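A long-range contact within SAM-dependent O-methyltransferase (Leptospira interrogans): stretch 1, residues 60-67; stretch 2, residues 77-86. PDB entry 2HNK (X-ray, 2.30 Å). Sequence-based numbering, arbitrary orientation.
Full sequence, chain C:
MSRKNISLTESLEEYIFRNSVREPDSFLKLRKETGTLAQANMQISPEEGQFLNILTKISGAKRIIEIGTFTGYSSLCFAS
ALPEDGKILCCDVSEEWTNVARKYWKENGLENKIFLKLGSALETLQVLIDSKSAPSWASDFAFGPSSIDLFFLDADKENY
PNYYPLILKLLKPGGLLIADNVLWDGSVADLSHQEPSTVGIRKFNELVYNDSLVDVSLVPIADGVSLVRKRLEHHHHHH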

# COMPACT_ATOMS: atom_id res chain seq x y z
N GLY C 60 -1.04 -9.64 -6.45
CA GLY C 60 -1.09 -10.95 -7.11
C GLY C 60 0.26 -11.44 -7.62
O GLY C 60 0.33 -12.40 -8.38
N ALA C 61 1.34 -10.77 -7.19
CA ALA C 61 2.71 -11.12 -7.60
C ALA C 61 3.06 -12.60 -7.43
O ALA C 61 2.73 -13.22 -6.40
CB ALA C 61 3.74 -10.24 -6.86
N LYS C 62 3.74 -13.16 -8.43
CA LYS C 62 4.25 -14.53 -8.36
C LYS C 62 5.76 -14.59 -8.58
O LYS C 62 6.39 -15.59 -8.24
CB LYS C 62 3.53 -15.45 -9.35
CG LYS C 62 2.05 -15.60 -9.07
CD LYS C 62 1.45 -16.84 -9.71
CE LYS C 62 0.02 -17.03 -9.19
NZ LYS C 62 -0.56 -18.35 -9.57
N ARG C 63 6.32 -13.54 -9.16
CA ARG C 63 7.77 -13.45 -9.34
C ARG C 63 8.30 -12.15 -8.79
O ARG C 63 8.03 -11.08 -9.33
CB ARG C 63 8.16 -13.61 -10.82
CG ARG C 63 7.86 -14.99 -11.42
CD ARG C 63 8.59 -16.12 -10.67
NE ARG C 63 8.32 -17.42 -11.27
CZ ARG C 63 7.36 -18.26 -10.87
NH1 ARG C 63 6.58 -17.96 -9.84
NH2 ARG C 63 7.21 -19.42 -11.49
N ILE C 64 9.07 -12.25 -7.70
CA ILE C 64 9.61 -11.08 -7.01
C ILE C 64 11.14 -11.06 -7.10
O ILE C 64 11.79 -12.10 -7.03
CB ILE C 64 9.17 -11.06 -5.51
CG1 ILE C 64 7.64 -10.99 -5.40
CG2 ILE C 64 9.85 -9.90 -4.76
CD1 ILE C 64 7.12 -11.06 -3.99
N ILE C 65 11.72 -9.87 -7.24
CA ILE C 65 13.16 -9.70 -7.04
C ILE C 65 13.44 -8.69 -5.94
O ILE C 65 12.98 -7.56 -6.00
CB ILE C 65 13.92 -9.30 -8.33
CG1 ILE C 65 13.78 -10.37 -9.41
CG2 ILE C 65 15.41 -9.04 -8.02
CD1 ILE C 65 14.39 -9.97 -10.75
N GLU C 66 14.19 -9.13 -4.93
CA GLU C 66 14.65 -8.25 -3.87
C GLU C 66 16.11 -7.88 -4.12
O GLU C 66 16.97 -8.75 -4.22
CB GLU C 66 14.48 -8.93 -2.50
CG GLU C 66 15.13 -8.18 -1.35
CD GLU C 66 14.79 -8.78 -0.01
OE1 GLU C 66 15.60 -9.57 0.54
OE2 GLU C 66 13.69 -8.48 0.49
N ILE C 67 16.37 -6.57 -4.23
CA ILE C 67 17.71 -6.04 -4.40
C ILE C 67 18.19 -5.53 -3.04
O ILE C 67 17.85 -4.41 -2.63
CB ILE C 67 17.76 -4.89 -5.45
CG1 ILE C 67 17.10 -5.29 -6.78
CG2 ILE C 67 19.21 -4.46 -5.70
CD1 ILE C 67 16.61 -4.11 -7.58
N CYS C 77 9.12 -11.96 4.69
CA CYS C 77 7.77 -11.43 4.51
C CYS C 77 7.24 -11.68 3.10
O CYS C 77 6.10 -12.11 2.94
CB CYS C 77 7.71 -9.94 4.83
SG CYS C 77 8.16 -9.61 6.53
N PHE C 78 8.05 -11.38 2.09
CA PHE C 78 7.69 -11.68 0.71
C PHE C 78 7.44 -13.17 0.49
O PHE C 78 6.43 -13.53 -0.11
CB PHE C 78 8.77 -11.21 -0.27
CG PHE C 78 8.86 -9.72 -0.41
CD1 PHE C 78 10.05 -9.05 -0.12
CD2 PHE C 78 7.77 -8.98 -0.85
CE1 PHE C 78 10.15 -7.66 -0.25
CE2 PHE C 78 7.85 -7.59 -0.99
CZ PHE C 78 9.06 -6.93 -0.69
N ALA C 79 8.35 -14.01 0.99
CA ALA C 79 8.28 -15.46 0.77
C ALA C 79 7.04 -16.09 1.37
O ALA C 79 6.41 -16.94 0.73
CB ALA C 79 9.56 -16.17 1.26
N SER C 80 6.67 -15.67 2.59
CA SER C 80 5.44 -16.17 3.21
C SER C 80 4.16 -15.58 2.63
O SER C 80 3.10 -16.20 2.73
CB SER C 80 5.46 -16.04 4.73
OG SER C 80 6.14 -14.88 5.15
N ALA C 81 4.24 -14.40 2.02
CA ALA C 81 3.07 -13.77 1.39
C ALA C 81 2.75 -14.36 0.02
O ALA C 81 1.59 -14.41 -0.36
CB ALA C 81 3.25 -12.26 1.28
N LEU C 82 3.79 -14.78 -0.71
CA LEU C 82 3.63 -15.39 -2.03
C LEU C 82 2.70 -16.61 -1.99
O LEU C 82 2.63 -17.29 -0.96
CB LEU C 82 4.98 -15.80 -2.62
CG LEU C 82 5.88 -14.69 -3.20
CD1 LEU C 82 7.31 -15.17 -3.28
CD2 LEU C 82 5.39 -14.21 -4.55
N PRO C 83 1.99 -16.89 -3.10
CA PRO C 83 1.19 -18.12 -3.14
C PRO C 83 2.13 -19.32 -3.23
O PRO C 83 3.32 -19.13 -3.46
CB PRO C 83 0.37 -17.96 -4.43
CG PRO C 83 1.19 -17.05 -5.29
CD PRO C 83 1.88 -16.11 -4.35
N GLU C 84 1.62 -20.54 -3.07
CA GLU C 84 2.51 -21.70 -3.01
C GLU C 84 3.32 -21.91 -4.29
O GLU C 84 4.37 -22.57 -4.27
CB GLU C 84 1.79 -22.98 -2.56
CG GLU C 84 0.75 -23.56 -3.53
CD GLU C 84 0.25 -24.94 -3.09
OE1 GLU C 84 0.77 -25.49 -2.08
OE2 GLU C 84 -0.66 -25.49 -3.76
N ASP C 85 2.85 -21.33 -5.39
CA ASP C 85 3.60 -21.34 -6.66
C ASP C 85 4.33 -20.01 -6.94
O ASP C 85 4.77 -19.76 -8.06
CB ASP C 85 2.66 -21.69 -7.82
CG ASP C 85 1.54 -20.68 -8.02
OD1 ASP C 85 1.20 -19.95 -7.06
OD2 ASP C 85 0.98 -20.62 -9.14
N GLY C 86 4.45 -19.16 -5.92
CA GLY C 86 5.12 -17.87 -6.06
C GLY C 86 6.57 -18.00 -5.64
O GLY C 86 6.89 -18.79 -4.73
O HOH W 1 -1.47 -19.24 -7.19
O HOH W 2 5.08 -21.35 -10.54

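The contact joins a short strand, Arg63 to Ile67, and the loop leading into it with the end of a helix and the turn that follows. No backbone-to-backbone N-H...O hydrogen bond crosses between the stretches. The chains come closest where loop meets turn, with Lys62 CA 4.1 Å from Gly86 CA, and they diverge toward the helix, where Ile64 CA and Phe78 CA lie 8.0 Å apart. The polar bonding gathers at the close end, while apolar side chains fill the wider gap.

The second stretch satisfies part of its backbone internally. In the helix, Ala81 N donates to Cys77 O at 3.1 Å and Leu82 N to Phe78 O at 3.0 Å; Leu82 then leaves helical phi/psi. A type I turn from Pro83 to Gly86 follows, closed by Gly86 N donating to Pro83 O at 2.7 Å. This turn presents Asp85 to stretch 1 with both its carboxylate and its backbone carbonyl available as acceptors.

Lys62 takes the carboxylate. Its CB points sideways, but an extended chain (m, then t throughout) carries the ammonium to Asp85, where Lys62 NZ donates to Asp85 OD2 at 2.8 Å in a salt bridge. The second carboxylate oxygen is served through water 1, which accepts from Lys62 NZ at 2.7 Å and donates to Asp85 OD1 at 2.8 Å. One ammonium thus reaches both oxygens, one directly and one through water. Along the way, the aliphatic part of the lysine passes Pro83, with Lys62 CE 4.1 Å from Pro83 CG.

Arg63 takes the carbonyl. Its CB points away from the turn, yet its end comes back, and Arg63 NH1 donates twice: to Asp85 O at 3.1 Å across the contact, and to Lys62 O at 2.9 Å within its own stretch. One guanidinium nitrogen therefore ties together carbonyls from both segments. Water 2 adds a second route, accepting from Arg63 NH2 at 3.0 Å and donating to Asp85 O at 3.0 Å. Arg63 NE is satisfied elsewhere in the structure. Lys62 O also receives a CA-H...O contact from Gly86 CA at 3.4 Å. Glycine suits this tight corner: an ideal CB on Gly86 would clash with Pro83 CD, within its own turn, at 2.8 Å.

Farther along the strand, Ile64 points toward the helix. Ile64 CD1 lies 3.8 Å from Phe78 CD2 and 3.6 Å from Leu82 CD2, while Ile64 CG2 sits over one face of the phenyl ring. Leu82 starts sideways, but its end reaches in, and Leu82 CD2 also packs 3.4 Å from Ala61 O. Glu66, two residues beyond Ile64, points the same way and brings Glu66 OE2 to 3.7 Å from Phe78 CE1, at the ring edge. That buried carboxylate does not depend on the ring for bonding: OE2 is hydrogen-bonded elsewhere in the structure, and OE1 to a residue adjoining the stretches. The rule is economical: the charged side chains of Lys62 and Arg63 reach the turn at Asp85, and Ile64 and Glu66, alternate strand residues, point toward the helix.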